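Local coordinates for protein L-methionine gamma-lyase (Fusobacterium nucleatum subsp. nucleatum, PDB 6LXU) that is a pyridoxal-phosphate-dependent enzyme of the Cys/Met metabolism family, with its cofactor held on a lysine and its chains assembled as a tetramer, at residues S88-I93 and F118-H123; D279-H284 and A313-E318; F38-A43 and R48-E53. All coordinates share one frame; numbering follows the deposited sequence.

Interaction 1 of 3, residues S88-I93 and F118-H123; sequences SGMGAI and FALMNH
Leu120 carries this contact: its CD2 methyl lies 4.1 Å from Ile93 CG2 and 4.2 Å from Met90 CE, so one branch of one leucine meets both residues of the facing helix. With CG anti to the backbone N (chi1 173°), Leu120 reaches off helix 115-125 toward 89-100, and it has more surface buried here than either partner. The side chains of Leu120 and Ile93 run antiparallel past one another, methyl beside methyl, and Ile93 offers its CG2 branch. Met90 starts off at an angle to the other helix and then folds back through three successive turns of about -60°, which carry the terminal CE methyl across to Leu120. No hydrogen bond crosses between the segments; the join is thin and wholly apolar.

Helix 89-100 begins at the cofactor phosphate, in the large PLP-binding domain with its mostly parallel sheet flanked by helices, as in the fold-type I enzymes: the backbone N atoms of Gly89 and Met90 both donate to phosphate oxygens of the modified lysine at position 212. Ser88 is the N-cap, its OG accepting from Gly91 N at 2.8 Å, and the same OG is hydrogen-bonded to Gly245 O of the second subunit. Met90 therefore serves twice, its amide toward the phosphate and its methyl toward Leu120. Met243 of that second subunit also packs on Leu120, while Tyr155 of strand 151-157 lies against Ile93.

Interaction 2 of 3, residues D279-H284 and A313-E318; sequences DFLNKH and AMISFE
Leu281, near the end of helix 263-282, presents both of its methyl groups to strand 314-319, and each makes a different kind of contact. CD2 sits over the face of the Phe317 ring in a CH-pi contact, 4.3 Å from the ring centroid and only 7° off the normal, so the methyl is almost exactly above the centre. The two side chains cross at about a right angle. Phe317 takes the less common first torsion, with CG between its backbone N and carbonyl carbon (chi1 57°), which turns one ring face to Leu281 CD2.

The other methyl makes plain apolar contacts: CD1 is 3.7 Å from Phe317 CD1 and 4.1 Å from Ile315 CG2. Ile315 and Phe317, two apart on the strand, point to the same side, and Leu281 bridges them. This is a helix laid on one face of the mixed sheet of the C-terminal part of the chain, where strand 314-319 runs between antiparallel neighbours 287-291 and 374-378. Ile277 and Val278 of the same helix also cover Ile315.

The salt bridge lies within 279-284 and does not cross the contact. Lys283 NZ pairs with Asp279 OD2 at 3.0 Å, using the syn lone pair of that oxygen, with a weak second bond to OD1. On the strand's other side, Ser316 OG is hydrogen-bonded to Pro162 O.

Interaction 3 of 3, residues F38-A43 and R48-E53; sequences FIFDSA and RRFALE
Phe40 and Arg49 each set CG anti to the carbonyl carbon (chi1 -50° and -68°), and from there the arginine runs extended from CG to NE, which brings its guanidinium to the rim of the phenylalanine ring. NH1 lies 3.7 Å from Phe40 CD1, at the ring edge and near its plane, while the ring and guanidinium planes are 64° apart. The charged group thus meets edge atoms, not the pi face. Arg49 CD is 4.1 Å from Phe40 CE1. Phe50 adds an apolar touch at the far end of the ring, its CE2 4.3 Å from Phe40 CZ.

Two waters make the polar links between the segments. One donates to Ile39 O at 2.6 Å and accepts from Arg49 NH1 at 2.7 Å, lying in the guanidinium plane. The other is 2.8 Å from Ser42 OG and is held only weakly by Arg48 NH2. Arg49 is also held by its own chain, with NH1 bonded to Tyr57 O and NE to Ala55 O, and Arg48 NE makes a salt bridge to Glu54.

The short helix 43-50 is bounded at each end: Ser42 is its N-cap, OG binding Gln45 N, and a Schellman motif closes it, with Leu52 at positive phi and Glu53 N bonded to Arg48 O at 2.8 Å. The contact is peripheral, in an N-terminal part that meets two other subunits: Met355 of the second subunit packs on Phe40 and Phe50, and Leu28 of the third on Ile39.

The positive charge of Arg49 is probably stabilised by the carbonyl dipoles of Tyr57 and Ala55 and by the first water, Asp41 OD2 staying 5.9 Å from Arg49 NH2; one short water bridge and a weaker one supplement the direct contact.

How the interactions relate
In sequence the order is interaction 3, then 1, then 2. The centres of interactions 1 and 2 are about 29 Å apart and those of 1 and 3 about 35 Å, while 2 and 3, with the chain's middle between them, are separated by about 57 Å from centre to centre. Interaction 1 joins two helices beside the seven-strand sheet, interaction 2 lays a helix on the separate five-strand sheet, and interaction 3 belongs to an N-terminal arm. Interactions 1 and 3 both meet the second subunit, and 3 also a third, whereas interaction 2 stays within its own chain, so cofactor region and arm are both built into the tetramer.

Interaction 1 of 3, residues S88-I93 and F118-H123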
ATOM      1  N   SER A  88      -1.803  14.280  10.408  1.00  4.49           N
ATOM      2  CA  SER A  88      -0.883  14.240  11.553  1.00  4.46           C
ATOM      3  C   SER A  88      -1.640  14.714  12.779  1.00  4.43           C
ATOM      4  O   SER A  88      -2.683  15.365  12.669  1.00  4.47           O
ATOM      5  CB  SER A  88       0.345  15.139  11.353  1.00  4.51           C
ATOM      6  OG  SER A  88      -0.015  16.510  11.381  1.00  4.54           O
ATOM      7  N   GLY A  89      -1.088  14.427  13.949  1.00  4.53           N
ATOM      8  CA  GLY A  89      -1.544  15.049  15.188  1.00  4.70           C
ATOM      9  C   GLY A  89      -1.548  16.565  15.112  1.00  4.67           C
ATOM     10  O   GLY A  89      -2.522  17.215  15.533  1.00  4.90           O
ATOM     11  N   MET A  90      -0.489  17.158  14.566  1.00  4.68           N
ATOM     12  CA  MET A  90      -0.482  18.607  14.408  1.00  4.89           C
ATOM     13  C   MET A  90      -1.570  19.062  13.445  1.00  4.77           C
ATOM     14  O   MET A  90      -2.106  20.173  13.606  1.00  4.90           O
ATOM     15  CB  MET A  90       0.892  19.144  13.994  1.00  5.27           C
ATOM     16  CG  MET A  90       1.970  18.979  15.049  1.00  5.52           C
ATOM     17  SD  MET A  90       1.512  19.488  16.711  1.00  6.19           S
ATOM     18  CE  MET A  90       1.131  21.223  16.483  1.00  6.64           C
ATOM     19  N   GLY A  91      -1.924  18.230  12.464  1.00  4.61           N
ATOM     20  CA  GLY A  91      -3.078  18.503  11.625  1.00  4.83           C
ATOM     21  C   GLY A  91      -4.396  18.525  12.385  1.00  4.90           C
ATOM     22  O   GLY A  91      -5.259  19.370  12.120  1.00  5.30           O
ATOM     23  N   ALA A  92      -4.575  17.578  13.307  1.00  4.89           N
ATOM     24  CA  ALA A  92      -5.762  17.557  14.158  1.00  5.18           C
ATOM     25  C   ALA A  92      -5.823  18.798  15.042  1.00  5.37           C
ATOM     26  O   ALA A  92      -6.876  19.450  15.145  1.00  5.55           O
ATOM     27  CB  ALA A  92      -5.768  16.292  15.003  1.00  5.33           C
ATOM     28  N   ILE A  93      -4.699  19.120  15.678  1.00  5.43           N
ATOM     29  CA  ILE A  93      -4.622  20.261  16.600  1.00  5.68           C
ATOM     30  C   ILE A  93      -4.844  21.586  15.873  1.00  5.70           C
ATOM     31  O   ILE A  93      -5.714  22.394  16.271  1.00  6.14           O
ATOM     32  CB  ILE A  93      -3.277  20.234  17.348  1.00  5.81           C
ATOM     33  CG1 ILE A  93      -3.249  19.046  18.329  1.00  6.01           C
ATOM     34  CG2 ILE A  93      -3.004  21.534  18.106  1.00  6.04           C
ATOM     35  CD1 ILE A  93      -1.843  18.641  18.732  1.00  6.29           C
ATOM     36  N   PHE A 118       3.340  23.946  21.544  1.00  8.61           N
ATOM     37  CA  PHE A 118       3.838  25.167  22.166  1.00  9.27           C
ATOM     38  C   PHE A 118       4.252  26.183  21.109  1.00  9.24           C
ATOM     39  O   PHE A 118       3.921  27.365  21.214  1.00  9.56           O
ATOM     40  CB  PHE A 118       4.995  24.887  23.116  1.00 10.23           C
ATOM     41  CG  PHE A 118       5.478  26.121  23.810  1.00 11.33           C
ATOM     42  CD1 PHE A 118       4.837  26.588  24.950  1.00 12.27           C
ATOM     43  CD2 PHE A 118       6.513  26.868  23.273  1.00 12.39           C
ATOM     44  CE1 PHE A 118       5.259  27.761  25.571  1.00 13.09           C
ATOM     45  CE2 PHE A 118       6.932  28.045  23.881  1.00 13.26           C
ATOM     46  CZ  PHE A 118       6.303  28.481  25.027  1.00 13.44           C
ATOM     47  N   ALA A 119       4.964  25.729  20.082  1.00  8.90           N
ATOM     48  CA  ALA A 119       5.396  26.619  19.015  1.00  9.28           C
ATOM     49  C   ALA A 119       4.223  27.210  18.242  1.00  8.98           C
ATOM     50  O   ALA A 119       4.203  28.409  17.938  1.00  9.74           O
ATOM     51  CB  ALA A 119       6.343  25.899  18.068  1.00  9.26           C
ATOM     52  N   LEU A 120       3.222  26.382  17.927  1.00  8.77           N
ATOM     53  CA  LEU A 120       2.006  26.858  17.288  1.00  8.98           C
ATOM     54  C   LEU A 120       1.323  27.934  18.143  1.00  9.57           C
ATOM     55  O   LEU A 120       0.914  28.968  17.622  1.00 10.31           O
ATOM     56  CB  LEU A 120       1.043  25.690  17.038  1.00  8.64           C
ATOM     57  CG  LEU A 120      -0.351  26.048  16.534  1.00  8.54           C
ATOM     58  CD1 LEU A 120      -0.288  26.823  15.224  1.00  8.61           C
ATOM     59  CD2 LEU A 120      -1.165  24.778  16.370  1.00  8.67           C
ATOM     60  N   MET A 121       1.230  27.681  19.443  1.00  9.95           N
ATOM     61  CA  MET A 121       0.598  28.636  20.370  0.60 10.30           C
ATOM     62  C   MET A 121       1.408  29.928  20.491  1.00 10.96           C
ATOM     63  O   MET A 121       0.865  31.032  20.341  1.00 11.96           O
ATOM     64  CB  MET A 121       0.447  28.023  21.765  0.60 10.10           C
ATOM     65  CG  MET A 121      -0.539  26.866  21.876  0.60  9.88           C
ATOM     66  SD  MET A 121      -2.261  27.351  21.713  0.60  9.22           S
ATOM     67  CE  MET A 121      -3.026  25.832  22.270  0.60  9.30           C
ATOM     68  N   ASN A 122       2.687  29.784  20.778  1.00 10.94           N
ATOM     69  CA  ASN A 122       3.532  30.923  21.141  1.00 11.77           C
ATOM     70  C   ASN A 122       3.968  31.773  19.958  1.00 12.30           C
ATOM     71  O   ASN A 122       4.086  33.001  20.096  1.00 12.88           O
ATOM     72  CB  ASN A 122       4.757  30.402  21.877  1.00 12.63           C
ATOM     73  CG  ASN A 122       5.550  31.496  22.553  1.00 13.78           C
ATOM     74  OD1 ASN A 122       4.995  32.353  23.225  1.00 15.29           O
ATOM     75  ND2 ASN A 122       6.861  31.445  22.396  1.00 15.26           N
ATOM     76  N   HIS A 123       4.219  31.138  18.813  1.00 12.41           N
ATOM     77  CA  HIS A 123       4.745  31.820  17.626  1.00 14.13           C
ATOM     78  C   HIS A 123       3.807  31.887  16.433  1.00 13.56           C
ATOM     79  O   HIS A 123       3.994  32.759  15.576  1.00 15.96           O
ATOM     80  CB  HIS A 123       6.071  31.185  17.192  1.00 16.10           C
ATOM     81  CG  HIS A 123       7.186  31.421  18.161  1.00 18.91           C
ATOM     82  ND1 HIS A 123       7.919  30.400  18.728  1.00 22.37           N
ATOM     83  CD2 HIS A 123       7.668  32.569  18.690  1.00 21.48           C
ATOM     84  CE1 HIS A 123       8.820  30.913  19.546  1.00 22.57           C
ATOM     85  NE2 HIS A 123       8.693  32.226  19.538  1.00 22.35           N
TER

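Interaction 2 of 3, residues D279-H284 and A313-E318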
ATOM      1  N   ASP A 279       9.157  -0.143  38.634  1.00  9.22           N
ATOM      2  CA  ASP A 279       9.654  -0.694  39.894  1.00 10.73           C
ATOM      3  C   ASP A 279      11.161  -0.944  39.826  1.00 10.41           C
ATOM      4  O   ASP A 279      11.893  -0.599  40.779  1.00 10.94           O
ATOM      5  CB  ASP A 279       8.913  -1.977  40.249  1.00 12.81           C
ATOM      6  CG  ASP A 279       9.114  -2.373  41.701  1.00 15.80           C
ATOM      7  OD1 ASP A 279       8.737  -1.587  42.585  1.00 19.57           O
ATOM      8  OD2 ASP A 279       9.681  -3.444  41.943  1.00 19.62           O
ATOM      9  N   PHE A 280      11.633  -1.517  38.720  1.00  9.60           N
ATOM     10  CA  PHE A 280      13.057  -1.743  38.506  1.00  9.56           C
ATOM     11  C   PHE A 280      13.856  -0.435  38.554  1.00  9.15           C
ATOM     12  O   PHE A 280      14.866  -0.325  39.263  1.00  9.44           O
ATOM     13  CB  PHE A 280      13.266  -2.467  37.167  1.00  9.80           C
ATOM     14  CG  PHE A 280      14.677  -2.466  36.690  1.00 10.29           C
ATOM     15  CD1 PHE A 280      15.616  -3.316  37.267  1.00 10.81           C
ATOM     16  CD2 PHE A 280      15.092  -1.611  35.676  1.00 10.74           C
ATOM     17  CE1 PHE A 280      16.925  -3.321  36.821  1.00 11.48           C
ATOM     18  CE2 PHE A 280      16.402  -1.615  35.240  1.00 11.70           C
ATOM     19  CZ  PHE A 280      17.314  -2.465  35.816  1.00 11.65           C
ATOM     20  N   LEU A 281      13.423   0.560  37.798  1.00  8.77           N
ATOM     21  CA  LEU A 281      14.151   1.827  37.747  1.00  8.80           C
ATOM     22  C   LEU A 281      14.107   2.561  39.075  1.00  9.00           C
ATOM     23  O   LEU A 281      15.123   3.121  39.514  1.00  9.49           O
ATOM     24  CB  LEU A 281      13.597   2.739  36.657  1.00  8.86           C
ATOM     25  CG  LEU A 281      13.797   2.271  35.214  1.00  8.89           C
ATOM     26  CD1 LEU A 281      12.951   3.104  34.267  1.00  9.33           C
ATOM     27  CD2 LEU A 281      15.259   2.331  34.813  1.00  9.45           C
ATOM     28  N   ASN A 282      12.956   2.569  39.721  1.00  9.12           N
ATOM     29  CA  ASN A 282      12.813   3.328  40.964  1.00 10.06           C
ATOM     30  C   ASN A 282      13.635   2.744  42.108  1.00 10.64           C
ATOM     31  O   ASN A 282      13.964   3.486  43.047  1.00 11.78           O
ATOM     32  CB  ASN A 282      11.349   3.421  41.374  1.00 10.19           C
ATOM     33  CG  ASN A 282      11.047   4.643  42.220  1.00 10.59           C
ATOM     34  OD1 ASN A 282      11.609   5.713  42.007  1.00 11.40           O
ATOM     35  ND2 ASN A 282      10.104   4.494  43.147  1.00 11.62           N
ATOM     36  N   LYS A 283      13.968   1.457  42.040  1.00 11.09           N
ATOM     37  CA  LYS A 283      14.839   0.794  43.023  1.00 12.02           C
ATOM     38  C   LYS A 283      16.297   0.733  42.582  1.00 11.37           C
ATOM     39  O   LYS A 283      17.135   0.200  43.323  1.00 11.69           O
ATOM     40  CB  LYS A 283      14.317  -0.622  43.303  1.00 13.53           C
ATOM     41  CG  LYS A 283      12.966  -0.649  43.989  1.00 15.15           C
ATOM     42  CD  LYS A 283      12.394  -2.054  44.093  1.00 16.56           C
ATOM     43  CE  LYS A 283      11.112  -2.066  44.917  1.00 18.04           C
ATOM     44  NZ  LYS A 283      10.398  -3.371  44.827  1.00 19.30           N
ATOM     45  N   HIS A 284      16.631   1.274  41.413  1.00 10.71           N
ATOM     46  CA  HIS A 284      17.980   1.132  40.900  1.00 10.29           C
ATOM     47  C   HIS A 284      18.900   2.197  41.491  1.00 10.15           C
ATOM     48  O   HIS A 284      18.567   3.367  41.432  1.00  9.71           O
ATOM     49  CB  HIS A 284      18.014   1.226  39.372  1.00 10.09           C
ATOM     50  CG  HIS A 284      19.265   0.658  38.790  1.00 10.65           C
ATOM     51  ND1 HIS A 284      20.471   1.323  38.830  1.00 10.73           N
ATOM     52  CD2 HIS A 284      19.507  -0.526  38.181  1.00 11.08           C
ATOM     53  CE1 HIS A 284      21.401   0.574  38.267  1.00 11.19           C
ATOM     54  NE2 HIS A 284      20.838  -0.548  37.855  1.00 11.42           N
ATOM     55  N   ALA A 313       2.384   4.051  29.740  1.00  7.24           N
ATOM     56  CA  ALA A 313       3.573   3.322  29.349  1.00  7.11           C
ATOM     57  C   ALA A 313       4.737   4.232  28.996  1.00  7.07           C
ATOM     58  O   ALA A 313       5.741   3.773  28.446  1.00  7.30           O
ATOM     59  CB  ALA A 313       3.230   2.369  28.227  1.00  7.34           C
ATOM     60  N   MET A 314       4.613   5.518  29.339  1.00  6.77           N
ATOM     61  CA  MET A 314       5.732   6.451  29.287  1.00  7.27           C
ATOM     62  C   MET A 314       6.367   6.521  30.663  1.00  7.26           C
ATOM     63  O   MET A 314       5.659   6.535  31.689  1.00  7.26           O
ATOM     64  CB  MET A 314       5.260   7.832  28.872  1.00  7.81           C
ATOM     65  CG  MET A 314       4.721   7.875  27.450  1.00  8.11           C
ATOM     66  SD  MET A 314       5.876   7.351  26.171  1.00  9.75           S
ATOM     67  CE  MET A 314       7.243   8.488  26.384  1.00 10.73           C
ATOM     68  N   ILE A 315       7.691   6.553  30.692  1.00  7.00           N
ATOM     69  CA  ILE A 315       8.447   6.700  31.952  1.00  7.48           C
ATOM     70  C   ILE A 315       9.558   7.678  31.664  1.00  7.92           C
ATOM     71  O   ILE A 315      10.273   7.510  30.665  1.00  8.84           O
ATOM     72  CB  ILE A 315       9.098   5.386  32.413  1.00  7.50           C
ATOM     73  CG1 ILE A 315       8.090   4.231  32.477  1.00  7.68           C
ATOM     74  CG2 ILE A 315       9.768   5.602  33.772  1.00  7.69           C
ATOM     75  CD1 ILE A 315       8.733   2.872  32.625  1.00  7.68           C
ATOM     76  N   SER A 316       9.757   8.676  32.519  1.00  7.90           N
ATOM     77  CA  SER A 316      11.013   9.421  32.464  1.00  8.35           C
ATOM     78  C   SER A 316      11.768   9.198  33.756  1.00  8.27           C
ATOM     79  O   SER A 316      11.187   8.859  34.786  1.00  8.61           O
ATOM     80  CB  SER A 316      10.802  10.899  32.211  1.00  8.81           C
ATOM     81  OG  SER A 316      10.214  11.083  30.942  1.00 10.26           O
ATOM     82  N   PHE A 317      13.077   9.354  33.700  1.00  8.38           N
ATOM     83  CA  PHE A 317      13.868   9.133  34.904  1.00  8.74           C
ATOM     84  C   PHE A 317      15.140   9.939  34.823  1.00  8.74           C
ATOM     85  O   PHE A 317      15.627  10.263  33.745  1.00  9.22           O
ATOM     86  CB  PHE A 317      14.136   7.638  35.149  1.00  9.20           C
ATOM     87  CG  PHE A 317      14.831   6.920  34.017  1.00  9.54           C
ATOM     88  CD1 PHE A 317      14.111   6.384  32.944  1.00  9.40           C
ATOM     89  CD2 PHE A 317      16.207   6.724  34.046  1.00  9.98           C
ATOM     90  CE1 PHE A 317      14.760   5.701  31.925  1.00 10.01           C
ATOM     91  CE2 PHE A 317      16.859   6.043  33.031  1.00 10.46           C
ATOM     92  CZ  PHE A 317      16.133   5.529  31.964  1.00 10.27           C
ATOM     93  N   GLU A 318      15.666  10.281  36.002  1.00  9.10           N
ATOM     94  CA  GLU A 318      16.900  11.069  36.118  1.00  9.48           C
ATOM     95  C   GLU A 318      18.035  10.166  36.549  1.00  9.64           C
ATOM     96  O   GLU A 318      17.989   9.571  37.627  1.00  9.79           O
ATOM     97  CB  GLU A 318      16.728  12.193  37.134  1.00 10.19           C
ATOM     98  CG  GLU A 318      17.888  13.188  37.177  1.00 11.00           C
ATOM     99  CD  GLU A 318      17.859  14.233  36.075  1.00 11.45           C
ATOM    100  OE1 GLU A 318      16.765  14.534  35.552  1.00 12.37           O
ATOM    101  OE2 GLU A 318      18.925  14.808  35.764  1.00 11.94           O
TER

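Interaction 3 of 3, residues F38-A43 and R48-E53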
ATOM      1  N   PHE A  38     -15.136  10.720  -6.572  1.00  6.97           N
ATOM      2  CA  PHE A  38     -16.260   9.795  -6.523  1.00  7.27           C
ATOM      3  C   PHE A  38     -17.193  10.136  -7.673  1.00  7.74           C
ATOM      4  O   PHE A  38     -17.393  11.314  -8.015  1.00  8.39           O
ATOM      5  CB  PHE A  38     -16.999   9.909  -5.196  1.00  7.13           C
ATOM      6  CG  PHE A  38     -16.164   9.506  -4.014  1.00  7.12           C
ATOM      7  CD1 PHE A  38     -15.212  10.366  -3.474  1.00  7.06           C
ATOM      8  CD2 PHE A  38     -16.313   8.256  -3.444  1.00  7.47           C
ATOM      9  CE1 PHE A  38     -14.425   9.986  -2.402  1.00  7.30           C
ATOM     10  CE2 PHE A  38     -15.551   7.884  -2.351  1.00  7.65           C
ATOM     11  CZ  PHE A  38     -14.589   8.746  -1.840  1.00  7.58           C
ATOM     12  N   ILE A  39     -17.765   9.120  -8.279  1.00  8.35           N
ATOM     13  CA  ILE A  39     -18.611   9.342  -9.446  1.00  9.74           C
ATOM     14  C   ILE A  39     -20.080   9.357  -9.059  1.00  9.70           C
ATOM     15  O   ILE A  39     -20.514   8.627  -8.171  1.00 10.52           O
ATOM     16  CB  ILE A  39     -18.315   8.360 -10.595  1.00 11.90           C
ATOM     17  CG1 ILE A  39     -18.723   6.938 -10.283  1.00 14.02           C
ATOM     18  CG2 ILE A  39     -16.845   8.423 -10.981  1.00 12.66           C
ATOM     19  CD1 ILE A  39     -18.556   6.042 -11.493  1.00 15.44           C
ATOM     20  N   PHE A  40     -20.842  10.200  -9.746  1.00  9.34           N
ATOM     21  CA  PHE A  40     -22.282  10.303  -9.541  1.00  9.86           C
ATOM     22  C   PHE A  40     -23.017   9.558 -10.642  1.00 10.32           C
ATOM     23  O   PHE A  40     -22.565   9.501 -11.768  1.00 10.41           O
ATOM     24  CB  PHE A  40     -22.703  11.768  -9.539  1.00  9.63           C
ATOM     25  CG  PHE A  40     -21.886  12.626  -8.622  1.00  9.62           C
ATOM     26  CD1 PHE A  40     -21.860  12.371  -7.252  1.00 10.17           C
ATOM     27  CD2 PHE A  40     -21.135  13.672  -9.111  1.00  9.44           C
ATOM     28  CE1 PHE A  40     -21.110  13.157  -6.402  1.00 10.23           C
ATOM     29  CE2 PHE A  40     -20.384  14.457  -8.258  1.00  9.73           C
ATOM     30  CZ  PHE A  40     -20.371  14.199  -6.899  1.00 10.20           C
ATOM     31  N   ASP A  41     -24.188   9.022 -10.283  1.00 11.56           N
ATOM     32  CA  ASP A  41     -25.048   8.301 -11.232  1.00 13.48           C
ATOM     33  C   ASP A  41     -25.743   9.257 -12.203  1.00 12.46           C
ATOM     34  O   ASP A  41     -26.178   8.843 -13.276  1.00 13.57           O
ATOM     35  CB  ASP A  41     -26.149   7.501 -10.505  1.00 15.89           C
ATOM     36  CG  ASP A  41     -25.609   6.468  -9.527  1.00 18.15           C
ATOM     37  OD1 ASP A  41     -24.512   5.927  -9.773  1.00 20.80           O
ATOM     38  OD2 ASP A  41     -26.302   6.186  -8.523  1.00 21.62           O
ATOM     39  N   SER A  42     -25.880  10.513 -11.792  1.00 11.51           N
ATOM     40  CA  SER A  42     -26.588  11.527 -12.563  1.00 11.20           C
ATOM     41  C   SER A  42     -26.142  12.889 -12.080  1.00 10.76           C
ATOM     42  O   SER A  42     -25.590  13.033 -10.988  1.00 10.09           O
ATOM     43  CB  SER A  42     -28.102  11.391 -12.346  1.00 11.42           C
ATOM     44  OG  SER A  42     -28.408  11.637 -10.996  1.00 12.01           O
ATOM     45  N   ALA A  43     -26.433  13.907 -12.879  1.00 10.73           N
ATOM     46  CA  ALA A  43     -26.210  15.290 -12.460  1.00 10.75           C
ATOM     47  C   ALA A  43     -26.981  15.583 -11.176  1.00 10.68           C
ATOM     48  O   ALA A  43     -26.463  16.200 -10.251  1.00 10.92           O
ATOM     49  CB  ALA A  43     -26.629  16.264 -13.555  1.00 10.69           C
ATOM     50  N   ARG A  48     -27.669  16.709  -5.288  1.00 12.18           N
ATOM     51  CA  ARG A  48     -28.203  16.322  -3.979  1.00 13.13           C
ATOM     52  C   ARG A  48     -27.090  16.162  -2.951  1.00 13.38           C
ATOM     53  O   ARG A  48     -27.242  16.559  -1.800  1.00 14.38           O
ATOM     54  CB  ARG A  48     -29.036  15.048  -4.063  1.00 14.07           C
ATOM     55  CG  ARG A  48     -30.388  15.262  -4.725  1.00 14.73           C
ATOM     56  CD  ARG A  48     -31.300  14.064  -4.541  1.00 15.91           C
ATOM     57  NE  ARG A  48     -30.821  12.886  -5.261  1.00 16.52           N
ATOM     58  CZ  ARG A  48     -31.090  12.581  -6.536  1.00 17.59           C
ATOM     59  NH1 ARG A  48     -31.863  13.375  -7.276  1.00 18.37           N
ATOM     60  NH2 ARG A  48     -30.589  11.480  -7.072  1.00 18.80           N
ATOM     61  N   ARG A  49     -25.944  15.623  -3.359  1.00 13.08           N
ATOM     62  CA  ARG A  49     -24.830  15.489  -2.408  1.00 13.79           C
ATOM     63  C   ARG A  49     -24.260  16.828  -2.012  1.00 13.57           C
ATOM     64  O   ARG A  49     -24.000  17.050  -0.838  1.00 14.19           O
ATOM     65  CB  ARG A  49     -23.748  14.581  -2.947  1.00 14.31           C
ATOM     66  CG  ARG A  49     -24.263  13.173  -3.032  1.00 14.89           C
ATOM     67  CD  ARG A  49     -23.155  12.183  -2.938  1.00 15.24           C
ATOM     68  NE  ARG A  49     -23.706  10.843  -3.081  1.00 15.12           N
ATOM     69  CZ  ARG A  49     -23.143   9.856  -3.759  1.00 14.53           C
ATOM     70  NH1 ARG A  49     -21.965  10.031  -4.350  1.00 13.68           N
ATOM     71  NH2 ARG A  49     -23.753   8.677  -3.841  1.00 15.61           N
ATOM     72  N   PHE A  50     -24.106  17.738  -2.973  1.00 13.53           N
ATOM     73  CA  PHE A  50     -23.625  19.083  -2.662  1.00 13.83           C
ATOM     74  C   PHE A  50     -24.612  19.895  -1.816  1.00 15.14           C
ATOM     75  O   PHE A  50     -24.200  20.769  -1.057  1.00 16.85           O
ATOM     76  CB  PHE A  50     -23.254  19.850  -3.933  1.00 13.13           C
ATOM     77  CG  PHE A  50     -21.862  19.560  -4.403  1.00 12.49           C
ATOM     78  CD1 PHE A  50     -20.792  20.204  -3.805  1.00 12.50           C
ATOM     79  CD2 PHE A  50     -21.613  18.622  -5.400  1.00 12.29           C
ATOM     80  CE1 PHE A  50     -19.493  19.946  -4.204  1.00 12.71           C
ATOM     81  CE2 PHE A  50     -20.302  18.356  -5.801  1.00 12.16           C
ATOM     82  CZ  PHE A  50     -19.249  19.014  -5.193  1.00 12.27           C
ATOM     83  N   ALA A  51     -25.903  19.597  -1.958  1.00 16.08           N
ATOM     84  CA  ALA A  51     -26.949  20.262  -1.170  1.00 17.59           C
ATOM     85  C   ALA A  51     -27.242  19.554   0.161  1.00 19.25           C
ATOM     86  O   ALA A  51     -28.186  19.944   0.860  1.00 20.57           O
ATOM     87  CB  ALA A  51     -28.218  20.362  -2.005  1.00 17.80           C
ATOM     88  N   LEU A  52     -26.451  18.533   0.512  1.00 20.45           N
ATOM     89  CA  LEU A  52     -26.640  17.731   1.736  1.00 22.20           C
ATOM     90  C   LEU A  52     -28.042  17.108   1.831  1.00 22.70           C
ATOM     91  O   LEU A  52     -28.600  16.971   2.930  1.00 23.20           O
ATOM     92  CB  LEU A  52     -26.325  18.564   2.988  1.00 23.67           C
ATOM     93  CG  LEU A  52     -25.025  19.373   2.996  1.00 24.88           C
ATOM     94  CD1 LEU A  52     -24.907  20.185   4.277  1.00 25.58           C
ATOM     95  CD2 LEU A  52     -23.812  18.473   2.833  1.00 25.19           C
ATOM     96  N   GLU A  53     -28.599  16.740   0.676  1.00 22.58           N
ATOM     97  CA  GLU A  53     -29.922  16.114   0.566  1.00 22.53           C
ATOM     98  C   GLU A  53     -29.843  14.598   0.387  1.00 22.66           C
ATOM     99  O   GLU A  53     -30.859  13.916   0.509  1.00 24.83           O
ATOM    100  CB  GLU A  53     -30.686  16.709  -0.619  1.00 23.49           C
ATOM    101  CG  GLU A  53     -31.010  18.189  -0.463  1.00 24.59           C
ATOM    102  CD  GLU A  53     -31.531  18.837  -1.736  1.00 25.43           C
ATOM    103  OE1 GLU A  53     -31.381  18.269  -2.841  1.00 25.51           O
ATOM    104  OE2 GLU A  53     -32.090  19.945  -1.633  1.00 27.10           O
TER
HETATM  105  O   HOH W   1     -20.547   8.071  -5.595  1.00 16.66           O
HETATM  106  O   HOH W   2     -29.754   9.648  -9.648  1.00 34.88           O